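Local coordinates for siderophore periplasmic binding protein (Thermobifida fusca, PDB 5DH0) that probably binds the iron-loaded siderophore fuscachelin outside the cell membrane and delivers it for uptake, at residues A[43-48]-A[58-63]; A[104-109]-A[152-157]; A[184-189]-A[243-248]; A[247-252]-A[279-284]. One frame throughout, in Å; residues are numbered along the deposited sequence.

Interaction 1 (A[43-48]-A[58-63]); sequences QRIVAL and AGIEPV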
loop_
_atom_site.group_PDB
_atom_site.type_symbol
_atom_site.label_atom_id
_atom_site.label_comp_id
_atom_site.label_asym_id
_atom_site.label_seq_id
_atom_site.Cartn_x
_atom_site.Cartn_y
_atom_site.Cartn_z
ATOM N N GLN A 43 16.826 -39.114 -28.153
ATOM C CA GLN A 43 15.859 -40.128 -27.765
ATOM C C GLN A 43 15.908 -40.460 -26.268
ATOM O O GLN A 43 14.898 -40.795 -25.661
ATOM C CB GLN A 43 16.101 -41.395 -28.587
ATOM C CG GLN A 43 15.989 -41.184 -30.092
ATOM C CD GLN A 43 14.543 -41.155 -30.542
ATOM O OE1 GLN A 43 13.710 -41.909 -30.024
ATOM N NE2 GLN A 43 14.226 -40.278 -31.496
ATOM N N ARG A 44 17.099 -40.368 -25.690
ATOM C CA ARG A 44 17.300 -40.793 -24.319
ATOM C C ARG A 44 17.766 -39.631 -23.470
ATOM O O ARG A 44 18.973 -39.380 -23.364
ATOM C CB ARG A 44 18.319 -41.931 -24.249
ATOM C CG ARG A 44 18.021 -43.097 -25.152
ATOM C CD ARG A 44 18.795 -44.308 -24.701
ATOM N NE ARG A 44 17.851 -45.280 -24.185
ATOM C CZ ARG A 44 17.931 -45.850 -22.997
ATOM N NH1 ARG A 44 18.926 -45.571 -22.176
ATOM N NH2 ARG A 44 17.000 -46.699 -22.642
ATOM N N ILE A 45 16.819 -38.930 -22.857
ATOM C CA ILE A 45 17.137 -37.694 -22.149
ATOM C C ILE A 45 17.190 -37.908 -20.634
ATOM O O ILE A 45 16.265 -38.489 -20.052
ATOM C CB ILE A 45 16.103 -36.603 -22.510
ATOM C CG1 ILE A 45 16.209 -36.295 -24.002
ATOM C CG2 ILE A 45 16.309 -35.331 -21.684
ATOM C CD1 ILE A 45 14.998 -35.643 -24.594
ATOM N N VAL A 46 18.281 -37.474 -20.002
ATOM C CA VAL A 46 18.301 -37.353 -18.539
ATOM C C VAL A 46 17.946 -35.922 -18.151
ATOM O O VAL A 46 18.651 -34.977 -18.504
ATOM C CB VAL A 46 19.658 -37.730 -17.924
ATOM C CG1 VAL A 46 19.755 -37.216 -16.486
ATOM C CG2 VAL A 46 19.838 -39.232 -17.940
ATOM N N ALA A 47 16.831 -35.773 -17.445
ATOM C CA ALA A 47 16.380 -34.470 -16.970
ATOM C C ALA A 47 16.873 -34.209 -15.556
ATOM O O ALA A 47 16.368 -34.789 -14.598
ATOM C CB ALA A 47 14.853 -34.381 -17.019
ATOM N N LEU A 48 17.871 -33.347 -15.417
ATOM C CA LEU A 48 18.228 -32.864 -14.094
ATOM C C LEU A 48 17.258 -31.737 -13.731
ATOM O O LEU A 48 16.201 -31.591 -14.375
ATOM C CB LEU A 48 19.682 -32.408 -14.048
ATOM C CG LEU A 48 20.629 -33.534 -14.472
ATOM C CD1 LEU A 48 22.071 -33.090 -14.458
ATOM C CD2 LEU A 48 20.436 -34.768 -13.609
ATOM N N ALA A 58 6.924 -31.719 -23.615
ATOM C CA ALA A 58 7.323 -32.164 -24.932
ATOM C C ALA A 58 6.858 -33.597 -25.225
ATOM O O ALA A 58 7.123 -34.131 -26.309
ATOM C CB ALA A 58 8.823 -32.071 -25.065
ATOM N N GLY A 59 6.173 -34.208 -24.257
ATOM C CA GLY A 59 5.754 -35.596 -24.350
ATOM C C GLY A 59 6.894 -36.600 -24.494
ATOM O O GLY A 59 6.748 -37.621 -25.162
ATOM N N ILE A 60 8.031 -36.313 -23.874
ATOM C CA ILE A 60 9.168 -37.229 -23.893
ATOM C C ILE A 60 9.287 -38.003 -22.581
ATOM O O ILE A 60 9.170 -37.421 -21.513
ATOM C CB ILE A 60 10.481 -36.468 -24.150
ATOM C CG1 ILE A 60 10.519 -35.949 -25.583
ATOM C CG2 ILE A 60 11.693 -37.331 -23.837
ATOM C CD1 ILE A 60 11.573 -34.897 -25.792
ATOM N N GLU A 61 9.500 -39.312 -22.658
ATOM C CA GLU A 61 9.799 -40.099 -21.461
ATOM C C GLU A 61 11.306 -40.091 -21.202
ATOM O O GLU A 61 12.082 -40.690 -21.962
ATOM C CB GLU A 61 9.301 -41.535 -21.605
ATOM C CG GLU A 61 7.796 -41.680 -21.780
ATOM C CD GLU A 61 7.338 -43.141 -21.748
ATOM O OE1 GLU A 61 7.800 -43.910 -20.870
ATOM O OE2 GLU A 61 6.512 -43.523 -22.603
ATOM N N PRO A 62 11.730 -39.407 -20.132
ATOM C CA PRO A 62 13.163 -39.286 -19.843
ATOM C C PRO A 62 13.687 -40.615 -19.363
ATOM O O PRO A 62 12.896 -41.392 -18.822
ATOM C CB PRO A 62 13.217 -38.226 -18.743
ATOM C CG PRO A 62 11.892 -38.351 -18.041
ATOM C CD PRO A 62 10.887 -38.838 -19.065
ATOM N N VAL A 63 14.970 -40.894 -19.559
ATOM C CA VAL A 63 15.527 -42.154 -19.068
ATOM C C VAL A 63 16.101 -42.037 -17.641
ATOM O O VAL A 63 16.557 -43.033 -17.065
ATOM C CB VAL A 63 16.615 -42.686 -20.013
ATOM C CG1 VAL A 63 15.984 -43.141 -21.313
ATOM C CG2 VAL A 63 17.691 -41.627 -20.246
HETATM O O HOH W 1 14.272 -39.741 -23.195
#
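Val63 meets both Arg44 and Val46 with its two methyl branches, and its backbone is bonded to Ile45 between them. CG1 of Val63 sits over the centre of one face of the Arg44 guanidinium, with CZ of Arg44 3.7 Å from CG1 of Val63. CG1 is anti to the carbonyl carbon, beside the backbone N (chi1 -69°), and this turns it to the arginine. The guanidinium is also held by a polar partner. The valine methyl takes the flat face of the group, while NH1 of Arg44 bonds to the carbonyl O of Gln103. CG2 of Val63 lies 4.0 Å from CG2 of Val46, and the two side chains cross at about a right angle. Val63 N donates to Ile45 O at 2.8 Å, a bent bond of 145°. This pairing leads into the strand that follows, 64-66, beside strand 45-47 in a five-stranded parallel sheet. Helix 52-57 makes the connection, so the unit is a beta-alpha-beta crossover. CD1 of Ile45 touches Ile60, 3.7 Å from CD1 of Ile60 and almost as near to its CG2. Val55 of the connecting helix also touches Ile45. Pro62 packs its CB against the carbonyl O of Ile45. A water fills the polar side of the junction: it accepts from Ile45 N at 2.7 Å and donates to Gln43 O and Glu61 O.

Interaction 2 (A[104-109]-A[152-157]); sequences PDLIIG and SRVVGD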
loop_
_atom_site.group_PDB
_atom_site.type_symbol
_atom_site.label_atom_id
_atom_site.label_comp_id
_atom_site.label_asym_id
_atom_site.label_seq_id
_atom_site.Cartn_x
_atom_site.Cartn_y
_atom_site.Cartn_z
ATOM N N PRO A 104 22.085 -42.097 -21.359
ATOM C CA PRO A 104 21.438 -41.007 -22.092
ATOM C C PRO A 104 22.178 -40.683 -23.366
ATOM O O PRO A 104 23.355 -41.008 -23.458
ATOM C CB PRO A 104 21.522 -39.837 -21.111
ATOM C CG PRO A 104 22.804 -40.097 -20.365
ATOM C CD PRO A 104 22.877 -41.604 -20.216
ATOM N N ASP A 105 21.509 -40.051 -24.327
ATOM C CA ASP A 105 22.205 -39.449 -25.463
ATOM C C ASP A 105 22.197 -37.923 -25.320
ATOM O O ASP A 105 22.844 -37.205 -26.092
ATOM C CB ASP A 105 21.576 -39.879 -26.801
ATOM C CG ASP A 105 20.100 -39.501 -26.924
ATOM O OD1 ASP A 105 19.494 -39.052 -25.925
ATOM O OD2 ASP A 105 19.531 -39.680 -28.028
ATOM N N LEU A 106 21.451 -37.442 -24.324
ATOM C CA LEU A 106 21.425 -36.019 -24.006
ATOM C C LEU A 106 21.031 -35.779 -22.553
ATOM O O LEU A 106 20.019 -36.303 -22.080
ATOM C CB LEU A 106 20.462 -35.279 -24.925
ATOM C CG LEU A 106 20.257 -33.800 -24.593
ATOM C CD1 LEU A 106 21.504 -32.961 -24.852
ATOM C CD2 LEU A 106 19.085 -33.270 -25.364
ATOM N N ILE A 107 21.834 -34.977 -21.862
ATOM C CA ILE A 107 21.552 -34.546 -20.497
ATOM C C ILE A 107 21.230 -33.053 -20.469
ATOM O O ILE A 107 21.987 -32.239 -21.016
ATOM C CB ILE A 107 22.738 -34.824 -19.590
ATOM C CG1 ILE A 107 23.116 -36.302 -19.671
ATOM C CG2 ILE A 107 22.425 -34.416 -18.161
ATOM C CD1 ILE A 107 24.501 -36.595 -19.134
ATOM N N ILE A 108 20.107 -32.689 -19.848
ATOM C CA ILE A 108 19.692 -31.282 -19.799
ATOM C C ILE A 108 19.341 -30.803 -18.375
ATOM O O ILE A 108 19.016 -31.607 -17.493
ATOM C CB ILE A 108 18.476 -31.009 -20.731
ATOM C CG1 ILE A 108 17.231 -31.741 -20.242
ATOM C CG2 ILE A 108 18.778 -31.385 -22.171
ATOM C CD1 ILE A 108 15.949 -31.128 -20.774
ATOM N N GLY A 109 19.424 -29.489 -18.158
ATOM C CA GLY A 109 18.974 -28.877 -16.917
ATOM C C GLY A 109 19.210 -27.372 -16.800
ATOM O O GLY A 109 19.998 -26.784 -17.543
ATOM N N SER A 152 13.430 -26.350 -24.028
ATOM C CA SER A 152 12.385 -26.834 -24.917
ATOM C C SER A 152 12.848 -26.837 -26.368
ATOM O O SER A 152 12.571 -27.780 -27.123
ATOM C CB SER A 152 11.131 -25.989 -24.782
ATOM O OG SER A 152 10.440 -26.310 -23.598
ATOM N N ARG A 153 13.553 -25.782 -26.759
ATOM C CA ARG A 153 14.028 -25.689 -28.126
ATOM C C ARG A 153 15.027 -26.818 -28.371
ATOM O O ARG A 153 14.979 -27.494 -29.395
ATOM C CB ARG A 153 14.651 -24.313 -28.397
ATOM C CG ARG A 153 13.626 -23.206 -28.525
ATOM C CD ARG A 153 14.295 -21.865 -28.674
ATOM N NE ARG A 153 13.324 -20.783 -28.780
ATOM C CZ ARG A 153 13.519 -19.566 -28.287
ATOM N NH1 ARG A 153 14.649 -19.290 -27.650
ATOM N NH2 ARG A 153 12.586 -18.631 -28.413
ATOM N N VAL A 154 15.905 -27.039 -27.403
ATOM C CA VAL A 154 16.977 -28.017 -27.549
ATOM C C VAL A 154 16.470 -29.459 -27.695
ATOM O O VAL A 154 17.066 -30.240 -28.429
ATOM C CB VAL A 154 17.957 -27.897 -26.367
ATOM C CG1 VAL A 154 18.453 -29.246 -25.900
ATOM C CG2 VAL A 154 19.114 -27.000 -26.763
ATOM N N VAL A 155 15.364 -29.810 -27.045
ATOM C CA VAL A 155 14.843 -31.176 -27.163
ATOM C C VAL A 155 13.843 -31.276 -28.318
ATOM O O VAL A 155 13.152 -32.292 -28.474
ATOM C CB VAL A 155 14.161 -31.676 -25.842
ATOM C CG1 VAL A 155 15.112 -31.557 -24.652
ATOM C CG2 VAL A 155 12.859 -30.931 -25.579
ATOM N N GLY A 156 13.749 -30.205 -29.104
ATOM C CA GLY A 156 12.956 -30.194 -30.327
ATOM C C GLY A 156 11.515 -29.742 -30.171
ATOM O O GLY A 156 10.707 -29.897 -31.095
ATOM N N ASP A 157 11.192 -29.166 -29.013
ATOM C CA ASP A 157 9.826 -28.758 -28.698
ATOM C C ASP A 157 9.672 -27.231 -28.777
ATOM O O ASP A 157 8.750 -26.649 -28.195
ATOM C CB ASP A 157 9.439 -29.275 -27.305
ATOM C CG ASP A 157 7.954 -29.175 -27.029
ATOM O OD1 ASP A 157 7.158 -29.388 -27.973
ATOM O OD2 ASP A 157 7.588 -28.880 -25.867
#
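Ile108 and Val155 make the closest approach, with CD1 of Ile108 4.0 Å from CG1 of Val155. Their side chains cross at about a right angle. Ile108 has CG1 between its backbone N and carbonyl carbon (chi1 66°), which carries CD1 to the valine. This is the more buried part of the contact. Val54 of helix 52-57 touches both residues, and Ile45 of the neighbouring strand does the same. Leu106 presents CD2 to the helix end, 4.4 Å from CG1 of Val155. Val154 is the partly exposed partner. Its CG1 lies 4.1 Å from CD2 of Leu106 and 4.3 Å from CG2 of Ile108. The contact is wholly apolar and small, burying 130 Å² in all. Beyond Val155 the chain turns away to the exposed Gly156. Its positive phi closes a Schellman motif, in which Asp157 N bonds to Ser152 O and Gly156 N to Arg153 O. Asp157 then pairs with Arg160 on the next helix. Alternate residues of strand 106-112 thus face the C-terminal end of helix 142-154, the layered helix-on-sheet packing of a parallel alpha/beta domain.

Interaction 3 (A[184-189]-A[243-248]); sequences ADTTFA and DADVIF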
loop_
_atom_site.group_PDB
_atom_site.type_symbol
_atom_site.label_atom_id
_atom_site.label_comp_id
_atom_site.label_asym_id
_atom_site.label_seq_id
_atom_site.Cartn_x
_atom_site.Cartn_y
_atom_site.Cartn_z
ATOM N N ALA A 184 -6.396 -1.439 -10.874
ATOM C CA ALA A 184 -6.082 -0.148 -10.286
ATOM C C ALA A 184 -6.548 -0.047 -8.820
ATOM O O ALA A 184 -5.916 0.631 -8.013
ATOM C CB ALA A 184 -6.696 0.965 -11.126
ATOM N N ASP A 185 -7.634 -0.730 -8.467
ATOM C CA ASP A 185 -8.209 -0.586 -7.124
ATOM C C ASP A 185 -7.935 -1.731 -6.147
ATOM O O ASP A 185 -8.134 -1.571 -4.945
ATOM C CB ASP A 185 -9.721 -0.402 -7.224
ATOM C CG ASP A 185 -10.101 0.986 -7.667
ATOM O OD1 ASP A 185 -9.911 1.938 -6.866
ATOM O OD2 ASP A 185 -10.578 1.122 -8.820
ATOM N N THR A 186 -7.495 -2.878 -6.662
ATOM C CA THR A 186 -7.333 -4.079 -5.846
ATOM C C THR A 186 -5.885 -4.323 -5.415
ATOM O O THR A 186 -4.975 -4.385 -6.241
ATOM C CB THR A 186 -7.828 -5.342 -6.600
ATOM O OG1 THR A 186 -9.119 -5.095 -7.176
ATOM C CG2 THR A 186 -7.891 -6.563 -5.653
ATOM N N THR A 187 -5.681 -4.470 -4.115
ATOM C CA THR A 187 -4.387 -4.876 -3.594
ATOM C C THR A 187 -4.352 -6.393 -3.402
ATOM O O THR A 187 -5.209 -6.955 -2.719
ATOM C CB THR A 187 -4.089 -4.175 -2.274
ATOM O OG1 THR A 187 -4.113 -2.758 -2.486
ATOM C CG2 THR A 187 -2.718 -4.586 -1.739
ATOM N N PHE A 188 -3.372 -7.044 -4.030
ATOM C CA PHE A 188 -3.181 -8.492 -3.932
ATOM C C PHE A 188 -2.088 -8.894 -2.953
ATOM O O PHE A 188 -1.211 -8.095 -2.608
ATOM C CB PHE A 188 -2.837 -9.077 -5.300
ATOM C CG PHE A 188 -3.969 -9.050 -6.256
ATOM C CD1 PHE A 188 -4.258 -7.900 -6.975
ATOM C CD2 PHE A 188 -4.761 -10.169 -6.434
ATOM C CE1 PHE A 188 -5.320 -7.877 -7.849
ATOM C CE2 PHE A 188 -5.819 -10.146 -7.310
ATOM C CZ PHE A 188 -6.099 -8.997 -8.020
ATOM N N ALA A 189 -2.134 -10.150 -2.520
ATOM C CA ALA A 189 -1.042 -10.729 -1.743
ATOM C C ALA A 189 -0.947 -12.206 -2.050
ATOM O O ALA A 189 -1.969 -12.887 -2.160
ATOM C CB ALA A 189 -1.245 -10.507 -0.272
ATOM N N ASP A 243 -3.937 -4.635 4.450
ATOM C CA ASP A 243 -4.243 -3.820 3.262
ATOM C C ASP A 243 -4.616 -4.633 2.027
ATOM O O ASP A 243 -4.987 -4.067 1.011
ATOM C CB ASP A 243 -3.069 -2.900 2.913
ATOM C CG ASP A 243 -1.803 -3.667 2.540
ATOM O OD1 ASP A 243 -1.600 -4.785 3.087
ATOM O OD2 ASP A 243 -1.000 -3.131 1.727
ATOM N N ALA A 244 -4.516 -5.951 2.101
ATOM C CA ALA A 244 -4.855 -6.791 0.955
ATOM C C ALA A 244 -6.375 -6.936 0.784
ATOM O O ALA A 244 -7.098 -7.221 1.735
ATOM C CB ALA A 244 -4.205 -8.159 1.102
ATOM N N ASP A 245 -6.854 -6.746 -0.435
ATOM C CA ASP A 245 -8.261 -6.962 -0.743
ATOM C C ASP A 245 -8.488 -8.419 -1.127
ATOM O O ASP A 245 -9.557 -8.976 -0.921
ATOM C CB ASP A 245 -8.709 -6.046 -1.896
ATOM C CG ASP A 245 -8.439 -4.570 -1.618
ATOM O OD1 ASP A 245 -8.681 -4.108 -0.482
ATOM O OD2 ASP A 245 -7.969 -3.866 -2.542
ATOM N N VAL A 246 -7.460 -9.010 -1.723
ATOM C CA VAL A 246 -7.479 -10.368 -2.240
ATOM C C VAL A 246 -6.201 -11.084 -1.823
ATOM O O VAL A 246 -5.090 -10.563 -1.987
ATOM C CB VAL A 246 -7.583 -10.405 -3.773
ATOM C CG1 VAL A 246 -7.458 -11.848 -4.282
ATOM C CG2 VAL A 246 -8.880 -9.769 -4.233
ATOM N N ILE A 247 -6.363 -12.281 -1.277
ATOM C CA ILE A 247 -5.230 -13.061 -0.846
ATOM C C ILE A 247 -5.206 -14.384 -1.589
ATOM O O ILE A 247 -6.193 -15.112 -1.593
ATOM C CB ILE A 247 -5.274 -13.306 0.665
ATOM C CG1 ILE A 247 -5.082 -11.990 1.417
ATOM C CG2 ILE A 247 -4.207 -14.302 1.076
ATOM C CD1 ILE A 247 -5.036 -12.183 2.952
ATOM N N PHE A 248 -4.081 -14.666 -2.238
ATOM C CA PHE A 248 -3.802 -15.982 -2.806
ATOM C C PHE A 248 -2.902 -16.788 -1.865
ATOM O O PHE A 248 -1.980 -16.234 -1.241
ATOM C CB PHE A 248 -3.102 -15.854 -4.157
ATOM C CG PHE A 248 -4.000 -15.471 -5.289
ATOM C CD1 PHE A 248 -4.845 -16.409 -5.873
ATOM C CD2 PHE A 248 -3.963 -14.183 -5.807
ATOM C CE1 PHE A 248 -5.667 -16.051 -6.945
ATOM C CE2 PHE A 248 -4.772 -13.820 -6.878
ATOM C CZ PHE A 248 -5.625 -14.751 -7.445
#
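Asp245 and Thr187 join at the start of two neighbouring parallel strands, 187-193 and 246-250, in the mixed sheet of one alpha/beta lobe. CB of Asp245 lies against CG2 of Thr186 and the carbonyl O of Thr187. CG comes next, with Thr187 N as its nearest partner across the contact. At the tip, OD2 of Asp245 accepts from Thr187 N at 2.8 Å, with a nearly straight N-H...O angle of 171°. The donor comes from above the carboxylate plane. The side chain is put there by CG standing beside its own backbone N (chi1 -55°). Asp245 N returns a bond to Thr187 O, and that oxygen also accepts from Val246 N, so two donors grip it. An alanine at Asp245 would probably leave Thr187 N without this acceptor and loosen the start of the strand pairing. Farther along, Phe188 and Val246 lie side by side, with CD2 of Phe188 3.8 Å from CG1 of Val246. Val305 of helix 292-307 touches Val246 and Phe248, and Leu306 touches Phe188. On the other face, CB of Ala189 is 4.0 Å from CB of Ala244. The backbone closes with Phe248 N to Ala189 O at 2.8 Å. The last contact on the helix-covered face is CE2 of Phe248, 3.7 Å from CD2 of Phe188, which approaches at the edge of the Phe248 ring.

Interaction 4 (A[247-252]-A[279-284]); sequences IFYETD and GQVHPL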
loop_
_atom_site.group_PDB
_atom_site.type_symbol
_atom_site.label_atom_id
_atom_site.label_comp_id
_atom_site.label_asym_id
_atom_site.label_seq_id
_atom_site.Cartn_x
_atom_site.Cartn_y
_atom_site.Cartn_z
ATOM N N ILE A 247 -6.363 -12.281 -1.277
ATOM C CA ILE A 247 -5.230 -13.061 -0.846
ATOM C C ILE A 247 -5.206 -14.384 -1.589
ATOM O O ILE A 247 -6.193 -15.112 -1.593
ATOM C CB ILE A 247 -5.274 -13.306 0.665
ATOM C CG1 ILE A 247 -5.082 -11.990 1.417
ATOM C CG2 ILE A 247 -4.207 -14.302 1.076
ATOM C CD1 ILE A 247 -5.036 -12.183 2.952
ATOM N N PHE A 248 -4.081 -14.666 -2.238
ATOM C CA PHE A 248 -3.802 -15.982 -2.806
ATOM C C PHE A 248 -2.902 -16.788 -1.865
ATOM O O PHE A 248 -1.980 -16.234 -1.241
ATOM C CB PHE A 248 -3.102 -15.854 -4.157
ATOM C CG PHE A 248 -4.000 -15.471 -5.289
ATOM C CD1 PHE A 248 -4.845 -16.409 -5.873
ATOM C CD2 PHE A 248 -3.963 -14.183 -5.807
ATOM C CE1 PHE A 248 -5.667 -16.051 -6.945
ATOM C CE2 PHE A 248 -4.772 -13.820 -6.878
ATOM C CZ PHE A 248 -5.625 -14.751 -7.445
ATOM N N TYR A 249 -3.148 -18.089 -1.770
ATOM C CA TYR A 249 -2.220 -18.979 -1.074
ATOM C C TYR A 249 -1.761 -20.073 -2.039
ATOM O O TYR A 249 -2.552 -20.657 -2.765
ATOM C CB TYR A 249 -2.857 -19.585 0.213
ATOM C CG TYR A 249 -4.160 -20.351 0.008
ATOM C CD1 TYR A 249 -5.399 -19.715 0.104
ATOM C CD2 TYR A 249 -4.158 -21.704 -0.280
ATOM C CE1 TYR A 249 -6.586 -20.413 -0.093
ATOM C CE2 TYR A 249 -5.337 -22.392 -0.472
ATOM C CZ TYR A 249 -6.541 -21.746 -0.378
ATOM O OH TYR A 249 -7.695 -22.452 -0.575
ATOM N N GLU A 250 -0.472 -20.359 -2.040
ATOM C CA GLU A 250 0.064 -21.442 -2.857
ATOM C C GLU A 250 -0.531 -22.812 -2.518
ATOM O O GLU A 250 -0.744 -23.144 -1.349
ATOM C CB GLU A 250 1.589 -21.468 -2.716
ATOM C CG GLU A 250 2.231 -20.177 -3.255
ATOM C CD GLU A 250 3.751 -20.222 -3.291
ATOM O OE1 GLU A 250 4.317 -21.137 -2.634
ATOM O OE2 GLU A 250 4.370 -19.349 -3.981
ATOM N N THR A 251 -0.822 -23.596 -3.553
ATOM C CA THR A 251 -1.277 -24.981 -3.387
ATOM C C THR A 251 -0.559 -25.859 -4.383
ATOM O O THR A 251 0.223 -25.358 -5.186
ATOM C CB THR A 251 -2.786 -25.144 -3.618
ATOM O OG1 THR A 251 -3.107 -24.778 -4.972
ATOM C CG2 THR A 251 -3.589 -24.288 -2.645
ATOM N N ASP A 252 -0.834 -27.160 -4.350
ATOM C CA ASP A 252 -0.282 -28.062 -5.359
ATOM C C ASP A 252 -1.216 -28.108 -6.549
ATOM O O ASP A 252 -2.255 -27.459 -6.531
ATOM C CB ASP A 252 -0.040 -29.470 -4.788
ATOM C CG ASP A 252 -1.330 -30.237 -4.455
ATOM O OD1 ASP A 252 -2.462 -29.744 -4.679
ATOM O OD2 ASP A 252 -1.195 -31.367 -3.933
ATOM N N GLY A 279 -14.387 -12.853 1.958
ATOM C CA GLY A 279 -14.408 -14.050 1.119
ATOM C C GLY A 279 -13.533 -13.973 -0.138
ATOM O O GLY A 279 -13.881 -14.508 -1.197
ATOM N N GLN A 280 -12.384 -13.311 -0.025
ATOM C CA GLN A 280 -11.480 -13.160 -1.167
ATOM C C GLN A 280 -10.124 -13.816 -0.896
ATOM O O GLN A 280 -9.076 -13.199 -1.089
ATOM C CB GLN A 280 -11.288 -11.677 -1.515
ATOM C CG GLN A 280 -12.555 -10.967 -1.976
ATOM C CD GLN A 280 -13.081 -11.462 -3.306
ATOM O OE1 GLN A 280 -12.348 -12.039 -4.120
ATOM N NE2 GLN A 280 -14.358 -11.205 -3.553
ATOM N N VAL A 281 -10.162 -15.058 -0.419
ATOM C CA VAL A 281 -8.964 -15.862 -0.240
ATOM C C VAL A 281 -9.073 -17.048 -1.186
ATOM O O VAL A 281 -10.052 -17.771 -1.166
ATOM C CB VAL A 281 -8.794 -16.316 1.220
ATOM C CG1 VAL A 281 -7.555 -17.198 1.391
ATOM C CG2 VAL A 281 -8.684 -15.109 2.115
ATOM N N HIS A 282 -8.083 -17.226 -2.049
ATOM C CA HIS A 282 -8.214 -18.163 -3.153
ATOM C C HIS A 282 -6.953 -18.978 -3.277
ATOM O O HIS A 282 -5.861 -18.482 -3.021
ATOM C CB HIS A 282 -8.480 -17.422 -4.476
ATOM C CG HIS A 282 -9.701 -16.555 -4.449
ATOM N ND1 HIS A 282 -10.944 -17.006 -4.836
ATOM C CD2 HIS A 282 -9.869 -15.267 -4.063
ATOM C CE1 HIS A 282 -11.826 -16.034 -4.689
ATOM N NE2 HIS A 282 -11.202 -14.969 -4.219
ATOM N N PRO A 283 -7.091 -20.235 -3.676
ATOM C CA PRO A 283 -5.889 -21.024 -3.962
ATOM C C PRO A 283 -5.221 -20.553 -5.253
ATOM O O PRO A 283 -5.878 -19.907 -6.078
ATOM C CB PRO A 283 -6.431 -22.450 -4.098
ATOM C CG PRO A 283 -7.850 -22.260 -4.515
ATOM C CD PRO A 283 -8.328 -21.013 -3.829
ATOM N N LEU A 284 -3.935 -20.866 -5.414
ATOM C CA LEU A 284 -3.198 -20.550 -6.634
ATOM C C LEU A 284 -2.227 -21.670 -6.994
ATOM O O LEU A 284 -1.215 -21.845 -6.344
ATOM C CB LEU A 284 -2.428 -19.238 -6.488
ATOM C CG LEU A 284 -1.691 -18.831 -7.765
ATOM C CD1 LEU A 284 -2.673 -18.477 -8.879
ATOM C CD2 LEU A 284 -0.722 -17.683 -7.506
HETATM O O HOH W 2 1.370 -23.082 -6.319
#
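The Tyr249 ring carries Pro283 over one face: CA of Pro283 is 3.8 Å from the ring centroid and 15° off its normal, a CH-pi contact. At the edge of the same ring, CG1 of Val281 is 3.6 Å from CD1 of Tyr249. The two meet at about a right angle. Tyr249 lies alongside Pro283 of the next strand, with CG between the backbone N and the carbonyl carbon (chi1 57°). Its hydroxyl end rests by CD and CB of Pro283. A serine at Tyr249 would probably leave the proline and Val281 without their shared aromatic cover. The Phe248 ring points to the other face of the sheet, with the carbonyl O of Pro283 in its plane at the edge, 3.7 Å from CD1 of Phe248. CB of Leu284 packs against the same CD1. The His282 ring has Gln280 OE1 at its edge, in plane. NE2 of His282 donates to it at 3.1 Å from above the amide plane, which probably limits the rotation of the ring. Strands 247-250 and 281-284 run parallel. Ile247 N bonds to Gln280 O, His282 N to Ile247 O, Tyr249 N to His282 O, and Leu284 N to Tyr249 O. The weak bond of Thr251 N to Leu284 O comes last, and a water donates to both Leu284 O and Thr251 O beside it. CG2 of Thr251 also lies 3.7 Å from CB of Pro283. Around Pro283, the bonds to strand 246-250 come from His282 and Leu284. The proline therefore costs this pairing no bond, and its CA and ring carbons pack on Tyr249.

How the interactions relate
The four contacts fall into two pairs on opposite sides of the chain's centre. Interactions 1 and 2 lie about 7 Å apart between centres and share the five-stranded parallel sheet, where strands 45-47 and 106-112 are neighbours. Asp105 of interaction 2 bonds to the backbone N of Gln43 and Arg44 of interaction 1. Interactions 3 and 4 are about 12 Å apart between centres and share strand 246-250, central to strands 187-193 and 281-284. Each contact of one pair lies 33 to 40 Å, centre to centre, from each of the other, without touching. Along the chain the first pair closes before the second opens. This fits the two-lobed build of periplasmic binding proteins, whose ligand is expected between the lobes.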